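GrgF (Penicillium sp. sh18, PDB 6LZH) acts as a polyketide transferase in the biosynthesis of gregatin A, a fungal polyketide with an alkylated furanone core. Local coordinates at residues 135-140 with 233-238; 109-114 with 129-134. One frame throughout, in Å; residues are numbered along the deposited sequence.

Interaction 1 (135-140 with 233-238)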
# COMPACT_ATOMS: atom_id res chain seq x y z
N ILE A 135 -19.91 5.95 6.31
CA ILE A 135 -20.88 5.80 5.22
C ILE A 135 -20.14 5.82 3.89
O ILE A 135 -19.40 6.77 3.61
CB ILE A 135 -21.94 6.91 5.24
CG1 ILE A 135 -22.72 6.91 6.57
CG2 ILE A 135 -22.88 6.76 4.01
CD1 ILE A 135 -23.59 8.20 6.77
N ALA A 136 -20.36 4.78 3.07
CA ALA A 136 -19.80 4.71 1.73
C ALA A 136 -20.94 4.78 0.71
O ALA A 136 -21.84 3.94 0.73
CB ALA A 136 -18.97 3.44 1.54
N VAL A 137 -20.90 5.78 -0.16
CA VAL A 137 -21.91 5.96 -1.20
C VAL A 137 -21.30 5.58 -2.54
O VAL A 137 -20.31 6.19 -2.98
CB VAL A 137 -22.43 7.40 -1.23
CG1 VAL A 137 -23.44 7.53 -2.34
CG2 VAL A 137 -23.01 7.80 0.13
N ALA A 138 -21.93 4.60 -3.22
CA ALA A 138 -21.48 4.05 -4.49
C ALA A 138 -19.96 3.86 -4.53
O ALA A 138 -19.30 4.38 -5.45
CB ALA A 138 -21.96 4.94 -5.64
N PRO A 139 -19.36 3.13 -3.58
CA PRO A 139 -17.89 3.07 -3.52
C PRO A 139 -17.28 2.37 -4.72
O PRO A 139 -17.82 1.39 -5.24
CB PRO A 139 -17.62 2.28 -2.24
CG PRO A 139 -18.87 1.45 -2.02
CD PRO A 139 -19.99 2.41 -2.46
N LEU A 140 -16.14 2.90 -5.17
CA LEU A 140 -15.37 2.27 -6.24
C LEU A 140 -14.54 1.16 -5.61
O LEU A 140 -13.72 1.42 -4.72
CB LEU A 140 -14.49 3.31 -6.93
CG LEU A 140 -13.37 2.96 -7.91
CD1 LEU A 140 -13.76 1.83 -8.84
CD2 LEU A 140 -13.04 4.21 -8.72
N MET A 233 -22.19 1.86 6.89
CA MET A 233 -23.33 1.84 6.00
C MET A 233 -22.87 1.95 4.56
O MET A 233 -22.06 2.83 4.23
CB MET A 233 -24.29 2.99 6.31
CG MET A 233 -25.41 3.07 5.34
SD MET A 233 -26.56 4.39 5.85
CE MET A 233 -27.82 4.20 4.58
N MET A 234 -23.38 1.08 3.70
CA MET A 234 -23.15 1.23 2.28
C MET A 234 -24.42 1.68 1.59
O MET A 234 -25.52 1.18 1.89
CB MET A 234 -22.67 -0.07 1.63
CG MET A 234 -22.14 0.19 0.22
SD MET A 234 -21.47 -1.31 -0.49
CE MET A 234 -19.99 -1.57 0.49
N VAL A 235 -24.27 2.61 0.65
CA VAL A 235 -25.38 3.15 -0.13
C VAL A 235 -25.08 2.88 -1.60
O VAL A 235 -24.21 3.52 -2.20
CB VAL A 235 -25.59 4.64 0.13
CG1 VAL A 235 -26.74 5.17 -0.74
CG2 VAL A 235 -25.87 4.86 1.61
N THR A 236 -25.81 1.92 -2.17
CA THR A 236 -25.45 1.32 -3.45
C THR A 236 -26.57 1.58 -4.45
O THR A 236 -27.70 1.11 -4.24
CB THR A 236 -25.21 -0.18 -3.28
OG1 THR A 236 -24.02 -0.40 -2.51
CG2 THR A 236 -25.05 -0.87 -4.63
N PRO A 237 -26.32 2.32 -5.53
CA PRO A 237 -27.33 2.43 -6.58
C PRO A 237 -27.59 1.06 -7.17
O PRO A 237 -26.67 0.25 -7.33
CB PRO A 237 -26.69 3.39 -7.60
CG PRO A 237 -25.59 4.14 -6.81
CD PRO A 237 -25.09 3.07 -5.85
N GLU A 238 -28.87 0.77 -7.44
CA GLU A 238 -29.24 -0.56 -7.94
C GLU A 238 -28.65 -0.83 -9.32
O GLU A 238 -28.29 -1.97 -9.63
CB GLU A 238 -30.76 -0.72 -7.99
CG GLU A 238 -31.26 -1.99 -8.71
CD GLU A 238 -32.78 -2.01 -8.93
OE1 GLU A 238 -33.46 -1.00 -8.64
OE2 GLU A 238 -33.30 -3.03 -9.42
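The two proline rings are each met by a side chain of the opposite segment: the methyl CB of A138 lies 3.7 Å from CD of P237 and also near its CG, and M234 crosses P139 obliquely, its CE 4.1 Å from CG of P139. The bend at chi3 of M234 (-69°) sets that methyl beside the ring, while Q248 of helix 245-254 also touches P139. Ahead of the prolines the parallel strands are joined by their peptide groups. A136 gives its N to O of M233 and takes N of V235 on its own O, both at 2.8 Å. A138 N reaches O of V235 at 2.7 Å, almost straight at 177°. A136 and M234 point to the face covered by helix 245-254. On the other face, under helix 277-292, V137 and V235 lie side by side and point the same way, CG2 of V137 4.1 Å from CB of V235; I135 and M233 continue this apolar layer, CG1 of I135 4.2 Å from CB of M233. A138, donor of the last of these bonds, adopts a left-handed backbone conformation, and its methyl also touches D240 and H269, probable active-site residues. Such a parallel strand pair, running out into catalytic loops, is typical of the alpha/beta hydrolase fold.

Interaction 2 (109-114 with 129-134)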
# COMPACT_ATOMS: atom_id res chain seq x y z
N ILE A 109 -17.55 11.39 15.57
CA ILE A 109 -16.89 11.76 14.32
C ILE A 109 -17.10 10.62 13.34
O ILE A 109 -16.64 9.50 13.57
CB ILE A 109 -15.40 12.03 14.54
CG1 ILE A 109 -15.24 13.28 15.41
CG2 ILE A 109 -14.70 12.22 13.18
CD1 ILE A 109 -13.80 13.61 15.78
N ALA A 110 -17.80 10.92 12.25
CA ALA A 110 -18.10 9.93 11.23
C ALA A 110 -17.34 10.25 9.94
O ALA A 110 -16.87 11.37 9.73
CB ALA A 110 -19.62 9.87 10.98
N LEU A 111 -17.17 9.24 9.10
CA LEU A 111 -16.57 9.39 7.79
C LEU A 111 -17.63 9.11 6.74
O LEU A 111 -18.45 8.20 6.91
CB LEU A 111 -15.39 8.42 7.59
CG LEU A 111 -14.24 8.49 8.60
CD1 LEU A 111 -13.15 7.48 8.21
CD2 LEU A 111 -13.69 9.92 8.67
N TRP A 112 -17.58 9.85 5.63
CA TRP A 112 -18.53 9.72 4.54
C TRP A 112 -17.76 9.85 3.24
O TRP A 112 -16.90 10.72 3.12
CB TRP A 112 -19.62 10.80 4.65
CG TRP A 112 -20.74 10.83 3.63
CD1 TRP A 112 -22.06 10.50 3.85
CD2 TRP A 112 -20.68 11.30 2.29
NE1 TRP A 112 -22.81 10.68 2.71
CE2 TRP A 112 -21.98 11.18 1.73
CE3 TRP A 112 -19.64 11.80 1.48
CZ2 TRP A 112 -22.27 11.55 0.41
CZ3 TRP A 112 -19.93 12.15 0.16
CH2 TRP A 112 -21.23 12.03 -0.35
N GLY A 113 -18.03 8.99 2.28
CA GLY A 113 -17.29 9.05 1.03
C GLY A 113 -18.15 8.65 -0.15
O GLY A 113 -18.99 7.74 -0.05
N LEU A 114 -17.92 9.32 -1.28
CA LEU A 114 -18.60 9.02 -2.54
C LEU A 114 -17.60 8.44 -3.53
O LEU A 114 -16.50 8.98 -3.71
CB LEU A 114 -19.24 10.29 -3.12
CG LEU A 114 -19.83 10.17 -4.53
CD1 LEU A 114 -21.04 9.20 -4.55
CD2 LEU A 114 -20.24 11.53 -5.05
N LYS A 129 -10.20 3.29 15.11
CA LYS A 129 -11.34 3.12 16.01
C LYS A 129 -11.76 4.41 16.71
O LYS A 129 -12.70 4.37 17.51
CB LYS A 129 -11.02 2.03 17.04
CG LYS A 129 -10.84 0.67 16.41
CD LYS A 129 -12.09 0.26 15.65
CE LYS A 129 -11.75 -0.76 14.58
NZ LYS A 129 -12.15 -0.33 13.22
N ARG A 130 -11.09 5.54 16.45
CA ARG A 130 -11.63 6.83 16.87
C ARG A 130 -12.83 7.25 16.03
O ARG A 130 -13.55 8.16 16.43
CB ARG A 130 -10.55 7.92 16.79
CG ARG A 130 -9.28 7.58 17.61
CD ARG A 130 -8.16 8.56 17.28
NE ARG A 130 -7.86 8.55 15.85
CZ ARG A 130 -7.14 9.48 15.23
NH1 ARG A 130 -6.62 10.50 15.92
NH2 ARG A 130 -6.94 9.38 13.92
N VAL A 131 -13.06 6.60 14.89
CA VAL A 131 -14.19 6.92 14.03
C VAL A 131 -15.43 6.26 14.61
O VAL A 131 -15.41 5.07 14.95
CB VAL A 131 -13.91 6.45 12.59
CG1 VAL A 131 -15.15 6.54 11.72
CG2 VAL A 131 -12.74 7.25 11.99
N ALA A 132 -16.52 7.02 14.74
CA ALA A 132 -17.73 6.49 15.35
C ALA A 132 -18.62 5.76 14.36
O ALA A 132 -19.39 4.88 14.78
CB ALA A 132 -18.51 7.62 16.03
N ALA A 133 -18.52 6.08 13.07
CA ALA A 133 -19.41 5.52 12.05
C ALA A 133 -18.85 5.89 10.69
O ALA A 133 -18.12 6.88 10.56
CB ALA A 133 -20.85 6.05 12.21
N ALA A 134 -19.20 5.10 9.68
CA ALA A 134 -18.70 5.33 8.33
C ALA A 134 -19.82 5.08 7.33
O ALA A 134 -20.57 4.11 7.48
CB ALA A 134 -17.50 4.42 8.00
O HOH W 1 -15.88 9.41 17.09
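L111 meets V131 at about a right angle: its CG lies 3.8 Å from CG1 of V131, and its CD1 is 3.8 Å from CG2 of V131, so both valine methyls press on the leucine branch point and one of its tips. CG of L111 sits beside its own backbone N and anti to the carbonyl carbon (chi1 -57°), the turn that brings it to V131. With an alanine in place of L111, the two methyls of V131 would probably lose the CG and CD1 they pack on and a gap would open towards T121 and A124. Those two residues belong to helix 116-127, which links strands 108-114 and 133-137 in a beta-alpha-beta crossover. The strands pair through L111 N and A133 O at 2.9 Å, with A134 CA resting 3.2 Å from L111 O. I109, also deeply covered, works through its backbone. Its O accepts A132 N at 2.7 Å, the donor tilted 23° from the carbonyl plane, with CG1 of V131 packed close by. Its N gives a hydrogen bond to a water, which in turn donates to R130 O at 2.7 Å. The guanidinium of R130 turns away to a salt bridge with D128, whereas V131 packs on V95 of helix 84-99.

How the interactions relate
Interactions 1 and 2 lie in series along the chain, their centres about 14 Å apart, and share strand 133-137. In the mixed sheet this strand is flanked by 108-114 and by 232-237, all three parallel, so interaction 2 pairs one edge of it near its start and interaction 1 the other towards its end. Between them, I135 N to L111 O (2.8 Å) and V137 N to G113 O (2.7 Å) form probable hydrogen bonds, and CG2 of I135 packs on CD1 of W112. Strand 108-114 leads to C115 on an apparent nucleophile elbow, and strand 232-237 leads to D240; the shared strand thus lies between the strands that lead to two probable members of a Cys-His-Asp triad.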